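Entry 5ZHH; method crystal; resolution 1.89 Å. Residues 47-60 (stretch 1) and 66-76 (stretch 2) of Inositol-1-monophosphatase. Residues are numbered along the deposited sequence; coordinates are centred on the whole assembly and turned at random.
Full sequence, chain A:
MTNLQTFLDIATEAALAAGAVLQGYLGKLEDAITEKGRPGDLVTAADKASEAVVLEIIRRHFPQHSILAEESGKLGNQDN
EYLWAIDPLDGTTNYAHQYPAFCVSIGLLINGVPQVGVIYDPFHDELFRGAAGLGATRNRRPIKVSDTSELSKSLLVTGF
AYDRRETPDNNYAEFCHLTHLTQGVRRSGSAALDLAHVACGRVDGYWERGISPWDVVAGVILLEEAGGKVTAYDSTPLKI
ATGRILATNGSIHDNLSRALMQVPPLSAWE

Stretch 1, residues 47-60: DKASEAVVLEIIRR
Stretch 2, residues 66-76: SILAEESGKLG

Residues 47-60 form an uninterrupted α-helix, with i to i-4 backbone hydrogen bonds throughout. Residues 66-76 form a hairpin: Ile67 N to Leu75 O and Leu75 N to Ile67 O are both 2.9 Å, Ala69 N to Gly73 O is 3.0 Å, and residues 70-72 turn with helical phi/psi into Gly73 (80/-141, a positive phi that favours glycine). The helix runs nearly antiparallel to strand 66-69 (162°, closest axis approach 9.9 Å), setting Lys48 opposite Glu71, Glu51 opposite Ser72, Leu55 opposite Ile67 and Arg59 opposite Ser66, with CA separations of 8.1-8.6 Å.

Strand alternation turns Ile67 and Ala69 toward the helix and Ser66 and Leu68 away. Ile67 (m, m) is the apolar centre: with Leu55 at m, t and Ile58 at m, m, its CG2 lies 3.6 Å from Leu55 CD2 and its CD1 3.7 Å from Ile58 CG2, so they meet different methyls.

Buried Glu51 extends through t, t (chi3 98°) to carry its carboxylate to the turn. Glu51 OE1 lies 3.3 Å from CB of Ser72 (p), and Glu51 OE2 3.5 Å from Glu71 CB. A water bridges the stretches, donating to Glu51 OE2 at 2.4 Å and accepting from Glu71 N at 2.7 Å. Glu71 (t, p, chi3 50°) starts toward the helix but its end leads away; NZ of Lys48 (t, t, chi3 -134°, p) approaches its CG at 3.9 Å.

Arg59 (m, t, m, chi4 -165°) starts sideways, yet its folded chain brings NH1 obliquely 3.2 Å from CD2 of Leu75 (t, p). Arg60 (t, t, p, chi4 83°), out of the hairpin's reach, salt-bridges Glu56 within the helix, its NE 2.8 Å from Glu56 OE2 and its NH2 hydrogen-bonding Glu56 OE1 at 2.9 Å; Glu56 (t, m) places its carboxylate forward along the helix.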

ATOM      1  N   ASP A  47     -11.260 -12.585 -16.728  1.00 35.82           N
ATOM      2  CA  ASP A  47     -11.649 -13.841 -16.100  1.00 41.99           C
ATOM      3  C   ASP A  47     -10.968 -15.034 -16.765  1.00 39.11           C
ATOM      4  O   ASP A  47     -10.508 -15.965 -16.089  1.00 34.24           O
ATOM      5  CB  ASP A  47     -13.171 -13.966 -16.165  1.00 49.01           C
ATOM      6  CG  ASP A  47     -13.661 -15.360 -15.854  1.00 57.68           C
ATOM      7  OD1 ASP A  47     -13.666 -16.213 -16.786  1.00 61.84           O
ATOM      8  OD2 ASP A  47     -14.016 -15.618 -14.679  1.00 60.58           O
ATOM      9  N   LYS A  48     -10.911 -15.036 -18.094  1.00 36.91           N
ATOM     10  CA  LYS A  48     -10.274 -16.131 -18.808  1.00 40.35           C
ATOM     11  C   LYS A  48      -8.755 -16.090 -18.650  1.00 39.05           C
ATOM     12  O   LYS A  48      -8.115 -17.136 -18.519  1.00 37.57           O
ATOM     13  CB  LYS A  48     -10.685 -16.081 -20.279  1.00 46.61           C
ATOM     14  CG  LYS A  48     -10.006 -17.111 -21.153  1.00 53.56           C
ATOM     15  CD  LYS A  48     -10.746 -17.300 -22.466  1.00 60.12           C
ATOM     16  CE  LYS A  48     -10.900 -18.779 -22.785  1.00 64.54           C
ATOM     17  NZ  LYS A  48     -11.619 -19.493 -21.685  1.00 66.46           N
ATOM     18  N   ALA A  49      -8.164 -14.894 -18.639  1.00 35.77           N
ATOM     19  CA  ALA A  49      -6.718 -14.787 -18.474  1.00 33.23           C
ATOM     20  C   ALA A  49      -6.291 -15.248 -17.086  1.00 34.99           C
ATOM     21  O   ALA A  49      -5.230 -15.864 -16.924  1.00 32.97           O
ATOM     22  CB  ALA A  49      -6.262 -13.352 -18.729  1.00 31.32           C
ATOM     23  N   SER A  50      -7.103 -14.952 -16.072  1.00 33.86           N
ATOM     24  CA  SER A  50      -6.799 -15.410 -14.721  1.00 31.87           C
ATOM     25  C   SER A  50      -6.835 -16.930 -14.643  1.00 30.93           C
ATOM     26  O   SER A  50      -5.930 -17.553 -14.075  1.00 34.05           O
ATOM     27  CB  SER A  50      -7.790 -14.797 -13.731  1.00 32.59           C
ATOM     28  OG  SER A  50      -7.654 -15.369 -12.439  1.00 32.38           O
ATOM     29  N   GLU A  51      -7.858 -17.544 -15.242  1.00 31.09           N
ATOM     30  CA  GLU A  51      -7.988 -19.000 -15.208  1.00 35.47           C
ATOM     31  C   GLU A  51      -6.805 -19.686 -15.883  1.00 35.23           C
ATOM     32  O   GLU A  51      -6.292 -20.691 -15.376  1.00 35.15           O
ATOM     33  CB  GLU A  51      -9.298 -19.423 -15.876  1.00 36.84           C
ATOM     34  CG  GLU A  51      -9.524 -20.928 -15.892  1.00 44.33           C
ATOM     35  CD  GLU A  51     -10.902 -21.316 -16.403  1.00 52.60           C
ATOM     36  OE1 GLU A  51     -11.018 -21.664 -17.596  1.00 58.62           O
ATOM     37  OE2 GLU A  51     -11.867 -21.279 -15.615  1.00 54.73           O
ATOM     38  N   ALA A  52      -6.369 -19.171 -17.037  1.00 34.48           N
ATOM     39  CA  ALA A  52      -5.231 -19.772 -17.731  1.00 36.02           C
ATOM     40  C   ALA A  52      -3.982 -19.763 -16.858  1.00 33.98           C
ATOM     41  O   ALA A  52      -3.230 -20.744 -16.828  1.00 35.86           O
ATOM     42  CB  ALA A  52      -4.968 -19.043 -19.050  1.00 36.06           C
ATOM     43  N   VAL A  53      -3.750 -18.664 -16.136  1.00 30.07           N
ATOM     44  CA  VAL A  53      -2.601 -18.578 -15.236  1.00 33.12           C
ATOM     45  C   VAL A  53      -2.718 -19.605 -14.113  1.00 33.15           C
ATOM     46  O   VAL A  53      -1.747 -20.295 -13.779  1.00 32.93           O
ATOM     47  CB  VAL A  53      -2.459 -17.148 -14.685  1.00 34.32           C
ATOM     48  CG1 VAL A  53      -1.516 -17.120 -13.497  1.00 35.19           C
ATOM     49  CG2 VAL A  53      -1.961 -16.222 -15.772  1.00 34.16           C
ATOM     50  N   VAL A  54      -3.901 -19.707 -13.499  1.00 29.20           N
ATOM     51  CA  VAL A  54      -4.091 -20.661 -12.404  1.00 29.45           C
ATOM     52  C   VAL A  54      -3.899 -22.090 -12.898  1.00 29.03           C
ATOM     53  O   VAL A  54      -3.188 -22.891 -12.279  1.00 34.45           O
ATOM     54  CB  VAL A  54      -5.478 -20.486 -11.759  1.00 28.79           C
ATOM     55  CG1 VAL A  54      -5.680 -21.551 -10.693  1.00 28.72           C
ATOM     56  CG2 VAL A  54      -5.614 -19.112 -11.138  1.00 26.15           C
ATOM     57  N   LEU A  55      -4.542 -22.434 -14.014  1.00 26.49           N
ATOM     58  CA  LEU A  55      -4.473 -23.803 -14.514  1.00 31.07           C
ATOM     59  C   LEU A  55      -3.042 -24.188 -14.859  1.00 34.43           C
ATOM     60  O   LEU A  55      -2.580 -25.274 -14.505  1.00 37.71           O
ATOM     61  CB  LEU A  55      -5.381 -23.965 -15.733  1.00 38.57           C
ATOM     62  CG  LEU A  55      -6.881 -23.904 -15.443  1.00 41.80           C
ATOM     63  CD1 LEU A  55      -7.692 -24.136 -16.706  1.00 43.46           C
ATOM     64  CD2 LEU A  55      -7.227 -24.926 -14.387  1.00 43.15           C
ATOM     65  N   GLU A  56      -2.315 -23.294 -15.527  1.00 34.26           N
ATOM     66  CA  GLU A  56      -0.951 -23.623 -15.922  1.00 35.21           C
ATOM     67  C   GLU A  56      -0.094 -23.958 -14.709  1.00 34.29           C
ATOM     68  O   GLU A  56       0.660 -24.937 -14.725  1.00 38.12           O
ATOM     69  CB  GLU A  56      -0.342 -22.467 -16.716  1.00 38.13           C
ATOM     70  CG  GLU A  56       0.964 -22.821 -17.424  1.00 39.40           C
ATOM     71  CD  GLU A  56       2.165 -22.766 -16.503  1.00 42.63           C
ATOM     72  OE1 GLU A  56       2.125 -21.984 -15.527  1.00 40.50           O
ATOM     73  OE2 GLU A  56       3.148 -23.506 -16.755  1.00 42.16           O
ATOM     74  N   ILE A  57      -0.221 -23.175 -13.634  1.00 29.60           N
ATOM     75  CA  ILE A  57       0.594 -23.404 -12.445  1.00 31.90           C
ATOM     76  C   ILE A  57       0.205 -24.714 -11.770  1.00 31.80           C
ATOM     77  O   ILE A  57       1.065 -25.549 -11.461  1.00 28.88           O
ATOM     78  CB  ILE A  57       0.483 -22.208 -11.479  1.00 33.17           C
ATOM     79  CG1 ILE A  57       1.122 -20.964 -12.104  1.00 32.20           C
ATOM     80  CG2 ILE A  57       1.101 -22.543 -10.123  1.00 32.95           C
ATOM     81  CD1 ILE A  57       0.865 -19.676 -11.337  1.00 33.02           C
ATOM     82  N   ILE A  58      -1.095 -24.934 -11.565  1.00 33.48           N
ATOM     83  CA  ILE A  58      -1.526 -26.116 -10.830  1.00 33.28           C
ATOM     84  C   ILE A  58      -1.177 -27.385 -11.593  1.00 32.88           C
ATOM     85  O   ILE A  58      -0.707 -28.366 -11.005  1.00 36.38           O
ATOM     86  CB  ILE A  58      -3.035 -26.049 -10.534  1.00 35.50           C
ATOM     87  CG1 ILE A  58      -3.349 -24.857  -9.627  1.00 39.29           C
ATOM     88  CG2 ILE A  58      -3.511 -27.368  -9.923  1.00 36.28           C
ATOM     89  CD1 ILE A  58      -2.836 -25.020  -8.223  1.00 44.17           C
ATOM     90  N   ARG A  59      -1.403 -27.398 -12.911  1.00 34.23           N
ATOM     91  CA  ARG A  59      -1.145 -28.622 -13.665  1.00 41.32           C
ATOM     92  C   ARG A  59       0.348 -28.879 -13.830  1.00 38.67           C
ATOM     93  O   ARG A  59       0.758 -30.037 -13.947  1.00 38.38           O
ATOM     94  CB  ARG A  59      -1.837 -28.586 -15.034  1.00 48.10           C
ATOM     95  CG  ARG A  59      -3.229 -27.947 -15.037  1.00 55.29           C
ATOM     96  CD  ARG A  59      -4.158 -28.494 -16.076  1.00 62.25           C
ATOM     97  NE  ARG A  59      -3.461 -28.852 -17.309  1.00 68.37           N
ATOM     98  CZ  ARG A  59      -4.063 -29.080 -18.474  1.00 72.08           C
ATOM     99  NH1 ARG A  59      -5.364 -28.946 -18.594  1.00 73.41           N
ATOM    100  NH2 ARG A  59      -3.354 -29.423 -19.539  1.00 72.78           N
ATOM    101  N   ARG A  60       1.175 -27.828 -13.833  1.00 36.53           N
ATOM    102  CA  ARG A  60       2.619 -28.039 -13.945  1.00 38.48           C
ATOM    103  C   ARG A  60       3.198 -28.630 -12.665  1.00 37.72           C
ATOM    104  O   ARG A  60       4.089 -29.487 -12.718  1.00 36.87           O
ATOM    105  CB  ARG A  60       3.325 -26.725 -14.299  1.00 36.24           C
ATOM    106  CG  ARG A  60       4.853 -26.804 -14.251  1.00 38.44           C
ATOM    107  CD  ARG A  60       5.512 -25.608 -14.923  1.00 37.40           C
ATOM    108  NE  ARG A  60       4.773 -24.369 -14.709  1.00 36.30           N
ATOM    109  CZ  ARG A  60       4.877 -23.621 -13.619  1.00 32.88           C
ATOM    110  NH1 ARG A  60       5.694 -23.990 -12.642  1.00 31.28           N
ATOM    111  NH2 ARG A  60       4.164 -22.507 -13.507  1.00 29.30           N
ATOM    112  N   SER A  66      -6.890 -33.473 -10.412  1.00 34.37           N
ATOM    113  CA  SER A  66      -8.026 -33.080 -11.236  1.00 36.37           C
ATOM    114  C   SER A  66      -8.461 -31.664 -10.876  1.00 36.59           C
ATOM    115  O   SER A  66      -8.209 -31.174  -9.772  1.00 37.21           O
ATOM    116  CB  SER A  66      -9.202 -34.047 -11.053  1.00 37.18           C
ATOM    117  OG  SER A  66      -8.947 -35.297 -11.675  1.00 40.86           O
ATOM    118  N   ILE A  67      -9.110 -31.003 -11.837  1.00 36.52           N
ATOM    119  CA  ILE A  67      -9.533 -29.611 -11.705  1.00 37.24           C
ATOM    120  C   ILE A  67     -11.041 -29.498 -11.888  1.00 38.56           C
ATOM    121  O   ILE A  67     -11.614 -30.137 -12.778  1.00 35.91           O
ATOM    122  CB  ILE A  67      -8.821 -28.709 -12.733  1.00 39.18           C
ATOM    123  CG1 ILE A  67      -7.301 -28.873 -12.651  1.00 40.43           C
ATOM    124  CG2 ILE A  67      -9.225 -27.251 -12.520  1.00 37.88           C
ATOM    125  CD1 ILE A  67      -6.724 -28.523 -11.315  1.00 41.61           C
ATOM    126  N   LEU A  68     -11.683 -28.715 -11.020  1.00 37.00           N
ATOM    127  CA  LEU A  68     -13.073 -28.295 -11.185  1.00 41.70           C
ATOM    128  C   LEU A  68     -13.130 -26.776 -11.335  1.00 46.25           C
ATOM    129  O   LEU A  68     -12.639 -26.046 -10.466  1.00 41.88           O
ATOM    130  CB  LEU A  68     -13.943 -28.747 -10.012  1.00 39.62           C
ATOM    131  CG  LEU A  68     -15.428 -28.394 -10.175  1.00 40.64           C
ATOM    132  CD1 LEU A  68     -16.050 -29.135 -11.352  1.00 40.97           C
ATOM    133  CD2 LEU A  68     -16.177 -28.702  -8.888  1.00 40.71           C
ATOM    134  N   ALA A  69     -13.750 -26.300 -12.416  1.00 48.13           N
ATOM    135  CA  ALA A  69     -13.934 -24.867 -12.618  1.00 51.39           C
ATOM    136  C   ALA A  69     -15.155 -24.638 -13.496  1.00 54.24           C
ATOM    137  O   ALA A  69     -15.569 -25.516 -14.257  1.00 55.07           O
ATOM    138  CB  ALA A  69     -12.696 -24.214 -13.243  1.00 51.80           C
ATOM    139  N   GLU A  70     -15.730 -23.438 -13.387  1.00 56.13           N
ATOM    140  CA  GLU A  70     -16.947 -23.137 -14.135  1.00 59.81           C
ATOM    141  C   GLU A  70     -16.690 -23.112 -15.638  1.00 63.12           C
ATOM    142  O   GLU A  70     -17.415 -23.750 -16.411  1.00 64.31           O
ATOM    143  CB  GLU A  70     -17.542 -21.804 -13.676  1.00 59.73           C
ATOM    144  CG  GLU A  70     -18.801 -21.399 -14.432  1.00 61.05           C
ATOM    145  CD  GLU A  70     -19.454 -20.155 -13.858  1.00 61.87           C
ATOM    146  OE1 GLU A  70     -18.743 -19.337 -13.237  1.00 61.83           O
ATOM    147  OE2 GLU A  70     -20.683 -19.999 -14.026  1.00 62.34           O
ATOM    148  N   GLU A  71     -15.666 -22.378 -16.074  1.00 64.18           N
ATOM    149  CA  GLU A  71     -15.452 -22.175 -17.504  1.00 67.84           C
ATOM    150  C   GLU A  71     -14.772 -23.380 -18.148  1.00 66.34           C
ATOM    151  O   GLU A  71     -15.305 -23.979 -19.089  1.00 65.60           O
ATOM    152  CB  GLU A  71     -14.631 -20.904 -17.732  1.00 72.33           C
ATOM    153  CG  GLU A  71     -14.431 -20.579 -19.207  1.00 77.67           C
ATOM    154  CD  GLU A  71     -15.763 -20.449 -19.948  1.00 82.33           C
ATOM    155  OE1 GLU A  71     -16.655 -19.703 -19.445  1.00 82.82           O
ATOM    156  OE2 GLU A  71     -15.933 -21.124 -21.007  1.00 84.21           O
ATOM    157  N   SER A  72     -13.592 -23.750 -17.648  1.00 65.75           N
ATOM    158  CA  SER A  72     -12.871 -24.892 -18.196  1.00 65.63           C
ATOM    159  C   SER A  72     -13.563 -26.216 -17.909  1.00 64.30           C
ATOM    160  O   SER A  72     -13.213 -27.225 -18.529  1.00 66.18           O
ATOM    161  CB  SER A  72     -11.440 -24.919 -17.654  1.00 66.19           C
ATOM    162  OG  SER A  72     -11.429 -24.914 -16.237  1.00 66.12           O
ATOM    163  N   GLY A  73     -14.529 -26.236 -16.997  1.00 62.71           N
ATOM    164  CA  GLY A  73     -15.300 -27.434 -16.741  1.00 61.73           C
ATOM    165  C   GLY A  73     -14.599 -28.439 -15.853  1.00 61.01           C
ATOM    166  O   GLY A  73     -13.918 -28.075 -14.888  1.00 59.41           O
ATOM    167  N   LYS A  74     -14.763 -29.717 -16.179  1.00 61.66           N
ATOM    168  CA  LYS A  74     -14.217 -30.811 -15.389  1.00 62.24           C
ATOM    169  C   LYS A  74     -13.000 -31.382 -16.100  1.00 62.68           C
ATOM    170  O   LYS A  74     -13.112 -31.894 -17.217  1.00 64.85           O
ATOM    171  CB  LYS A  74     -15.263 -31.898 -15.168  1.00 63.18           C
ATOM    172  CG  LYS A  74     -16.523 -31.382 -14.524  1.00 62.52           C
ATOM    173  CD  LYS A  74     -17.590 -32.453 -14.481  1.00 63.84           C
ATOM    174  CE  LYS A  74     -18.832 -31.937 -13.781  1.00 64.07           C
ATOM    175  NZ  LYS A  74     -19.881 -32.985 -13.667  1.00 65.11           N
ATOM    176  N   LEU A  75     -11.853 -31.309 -15.442  1.00 59.84           N
ATOM    177  CA  LEU A  75     -10.583 -31.760 -15.989  1.00 60.52           C
ATOM    178  C   LEU A  75     -10.081 -32.951 -15.186  1.00 58.49           C
ATOM    179  O   LEU A  75      -9.817 -32.828 -13.984  1.00 54.49           O
ATOM    180  CB  LEU A  75      -9.560 -30.637 -15.938  1.00 61.41           C
ATOM    181  CG  LEU A  75      -8.115 -31.017 -16.261  1.00 65.59           C
ATOM    182  CD1 LEU A  75      -7.981 -31.767 -17.605  1.00 67.37           C
ATOM    183  CD2 LEU A  75      -7.343 -29.741 -16.245  1.00 66.85           C
ATOM    184  N   GLY A  76      -9.911 -34.084 -15.857  1.00 57.81           N
ATOM    185  CA  GLY A  76      -9.576 -35.316 -15.181  1.00 57.16           C
ATOM    186  C   GLY A  76     -10.790 -35.890 -14.484  1.00 55.91           C
ATOM    187  O   GLY A  76     -11.844 -35.260 -14.370  1.00 51.69           O
TER
HETATM  188  O   HOH W   1     -14.019 -20.777 -14.576  1.00 38.26           O